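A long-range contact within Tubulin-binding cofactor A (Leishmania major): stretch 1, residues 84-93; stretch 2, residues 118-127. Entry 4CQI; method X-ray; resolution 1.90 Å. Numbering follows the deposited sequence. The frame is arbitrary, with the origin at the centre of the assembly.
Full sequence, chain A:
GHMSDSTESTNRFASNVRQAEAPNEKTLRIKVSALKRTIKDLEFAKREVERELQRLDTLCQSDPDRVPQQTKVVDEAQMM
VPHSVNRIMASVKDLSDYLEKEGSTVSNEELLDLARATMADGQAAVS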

# COMPACT_ATOMS: atom_id res chain seq x y z
N SER A 84 4.86 -1.23 4.26
CA SER A 84 3.78 -0.97 3.28
C SER A 84 3.89 0.43 2.68
O SER A 84 3.73 0.66 1.46
CB SER A 84 2.40 -1.20 3.92
OG SER A 84 2.28 -2.55 4.45
N VAL A 85 4.21 1.39 3.53
CA VAL A 85 4.49 2.74 3.09
C VAL A 85 5.61 2.74 2.04
O VAL A 85 5.49 3.43 1.01
CB VAL A 85 4.92 3.65 4.26
CG1 VAL A 85 5.54 4.94 3.74
CG2 VAL A 85 3.73 3.95 5.18
N ASN A 86 6.69 2.01 2.30
CA ASN A 86 7.85 1.99 1.37
C ASN A 86 7.45 1.44 -0.01
O ASN A 86 7.90 1.97 -1.05
CB ASN A 86 9.03 1.22 1.97
CG ASN A 86 9.54 1.86 3.25
OD1 ASN A 86 9.31 3.06 3.48
ND2 ASN A 86 10.20 1.04 4.14
N ARG A 87 6.59 0.43 -0.01
CA ARG A 87 6.06 -0.13 -1.25
C ARG A 87 5.19 0.83 -2.00
O ARG A 87 5.26 0.90 -3.24
CB ARG A 87 5.33 -1.48 -1.03
CG ARG A 87 6.20 -2.62 -0.50
CD ARG A 87 5.33 -3.79 -0.04
NE ARG A 87 4.61 -4.42 -1.17
CZ ARG A 87 3.29 -4.46 -1.32
NH1 ARG A 87 2.45 -3.94 -0.42
NH2 ARG A 87 2.81 -5.08 -2.40
N ILE A 88 4.35 1.61 -1.31
CA ILE A 88 3.55 2.63 -1.98
C ILE A 88 4.46 3.62 -2.63
O ILE A 88 4.32 3.94 -3.81
CB ILE A 88 2.61 3.40 -1.02
CG1 ILE A 88 1.49 2.48 -0.52
CG2 ILE A 88 2.00 4.61 -1.74
CD1 ILE A 88 0.77 3.02 0.73
N MET A 89 5.44 4.13 -1.86
CA MET A 89 6.34 5.13 -2.42
C MET A 89 7.14 4.62 -3.61
O MET A 89 7.33 5.37 -4.56
CB MET A 89 7.23 5.72 -1.34
CG MET A 89 6.49 6.46 -0.25
SD MET A 89 5.70 7.98 -0.79
CE MET A 89 4.19 7.46 -1.48
N ALA A 90 7.60 3.38 -3.59
CA ALA A 90 8.36 2.82 -4.71
C ALA A 90 7.47 2.70 -5.96
O ALA A 90 7.91 3.00 -7.09
CB ALA A 90 8.97 1.45 -4.34
N SER A 91 6.20 2.36 -5.73
CA SER A 91 5.22 2.26 -6.82
C SER A 91 4.85 3.63 -7.40
O SER A 91 4.68 3.79 -8.64
CB SER A 91 3.99 1.48 -6.28
OG SER A 91 3.03 1.31 -7.30
N VAL A 92 4.73 4.63 -6.55
CA VAL A 92 4.45 6.00 -6.97
C VAL A 92 5.58 6.51 -7.86
O VAL A 92 5.32 7.09 -8.93
CB VAL A 92 4.21 6.96 -5.78
CG1 VAL A 92 4.22 8.44 -6.25
CG2 VAL A 92 2.89 6.62 -5.06
N LYS A 93 6.83 6.27 -7.44
CA LYS A 93 8.02 6.68 -8.23
C LYS A 93 8.13 5.99 -9.58
O LYS A 93 8.45 6.64 -10.59
CB LYS A 93 9.32 6.43 -7.46
CG LYS A 93 10.59 6.89 -8.15
CD LYS A 93 10.63 8.40 -8.27
CE LYS A 93 12.00 8.93 -8.74
NZ LYS A 93 11.84 10.38 -9.11
N THR A 118 -4.56 8.28 -8.36
CA THR A 118 -4.07 7.13 -7.58
C THR A 118 -2.75 7.50 -6.93
O THR A 118 -2.53 7.20 -5.75
CB THR A 118 -3.91 5.88 -8.48
OG1 THR A 118 -5.16 5.60 -9.12
CG2 THR A 118 -3.52 4.64 -7.67
N MET A 119 -1.87 8.21 -7.66
CA MET A 119 -0.67 8.79 -7.02
C MET A 119 -1.01 9.73 -5.88
O MET A 119 -0.42 9.63 -4.79
CB MET A 119 0.24 9.48 -8.06
CG MET A 119 0.86 8.51 -9.03
SD MET A 119 2.10 9.27 -10.13
CE MET A 119 1.04 10.25 -11.16
N ALA A 120 -1.97 10.63 -6.09
CA ALA A 120 -2.42 11.52 -5.01
C ALA A 120 -2.98 10.75 -3.81
O ALA A 120 -2.65 11.09 -2.67
CB ALA A 120 -3.42 12.54 -5.52
N ASP A 121 -3.77 9.70 -4.05
CA ASP A 121 -4.22 8.78 -2.98
C ASP A 121 -3.06 8.13 -2.22
O ASP A 121 -3.11 8.03 -0.99
CB ASP A 121 -5.14 7.66 -3.50
CG ASP A 121 -6.49 8.16 -4.00
OD1 ASP A 121 -6.93 9.26 -3.62
OD2 ASP A 121 -7.13 7.42 -4.79
N GLY A 122 -2.01 7.71 -2.93
CA GLY A 122 -0.80 7.15 -2.26
C GLY A 122 -0.06 8.16 -1.38
O GLY A 122 0.28 7.87 -0.24
N GLN A 123 0.15 9.37 -1.91
CA GLN A 123 0.78 10.43 -1.15
C GLN A 123 -0.03 10.80 0.08
O GLN A 123 0.52 11.08 1.14
CB GLN A 123 0.92 11.68 -2.01
CG GLN A 123 1.81 11.52 -3.21
CD GLN A 123 3.27 11.54 -2.86
OE1 GLN A 123 3.66 11.39 -1.69
NE2 GLN A 123 4.09 11.80 -3.86
N ALA A 124 -1.35 10.82 -0.07
CA ALA A 124 -2.25 11.07 1.07
C ALA A 124 -2.12 9.96 2.11
O ALA A 124 -2.05 10.22 3.31
CB ALA A 124 -3.68 11.19 0.60
N ALA A 125 -2.07 8.73 1.64
CA ALA A 125 -2.02 7.58 2.55
C ALA A 125 -0.78 7.58 3.43
O ALA A 125 -0.85 7.22 4.60
CB ALA A 125 -2.16 6.28 1.77
N VAL A 126 0.36 7.99 2.89
CA VAL A 126 1.57 8.23 3.71
C VAL A 126 1.40 9.66 4.22
O VAL A 126 0.30 10.19 4.17
CB VAL A 126 2.86 7.95 2.89
CG1 VAL A 126 2.71 6.62 2.12
CG2 VAL A 126 3.17 9.10 1.94
N SER A 127 2.44 10.32 4.75
CA SER A 127 2.24 11.68 5.31
C SER A 127 1.42 11.70 6.62
O SER A 127 0.79 10.73 7.08
CB SER A 127 1.57 12.66 4.31
OG SER A 127 2.19 12.68 3.02
OXT SER A 127 1.37 12.76 7.27

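Helices that meet without a single hydrogen bond between them are held by the packing and burial of apolar side chains, and the conformations of those side chains then become the substance of the contact. Tubulin-binding cofactor A offers a compact example. Residues 84-93 and the helix 118-125 run nearly antiparallel, at 150° between their N-to-C directions, with axes that approach to 9.8 Å. The register advances by one helical turn or nearly so at each step: Val85 lies nearest Val126, Ile88 nearest Gly122, and Val92 nearest Met119.

The middle of the contact turns on a residue with no side chain. Gly122 lets Ile88 lie directly against backbone, with Ile88 CG2 3.8 Å from Gly122 CA. An ideally placed CB on Gly122 would fall 3.1 Å from Ile88 CG2 and 3.2 Å from Val92 CG2, both tight, so the space a methyl group would take is already occupied by two branched neighbours. Ile88 points toward the opposing helix and adopts chi1 m, chi2 t. In this rotamer Ile88 CG2, besides lying against the glycine, approaches Val126 CG1 (4.4 Å), which Ile88 CD1 reaches at 4.3 Å; Ile88 CD1 extends to Ala125 CB at 4.5 Å as well.

Val126 is the first residue to leave helical phi/psi, yet Val126 N still donates to Gly122 O at 3.1 Å, and its side chain still points toward the first helix. With chi1 at -46°, Val126 CG1 sits among Val85 CG1 (3.7 Å), Met89 CE (4.0 Å) and Ile88 CD1, and Val126 CG2 adds a contact to Met89 SD at 3.9 Å.

Met89 shows how a flexible chain can make up for an indifferent starting direction. Its CA-to-CB bond points sideways, but the m, m, p conformation brings the end nearer, placing Met89 CE 4.1 Å from Gly122 O and 4.0 Å from Gln123 OE1. Gln123 follows the same principle from the other helix: its bond points away, and chi1 and chi2, both m, fold the amide back until Gln123 NE2 is 4.1 Å from Val92 CG1. These are packing contacts, with the polar amide lying against apolar atoms.

At the far end, Val92, with chi1 t, points toward the second stretch and packs near Met119. The meeting is comparatively loose: Val92 CG1 is 4.4 Å from Met119 CG, and Val92 O is 4.1 Å from Met119 SD. Together the two stretches bury 381 Å², a modest surface with no hydrogen bond across it.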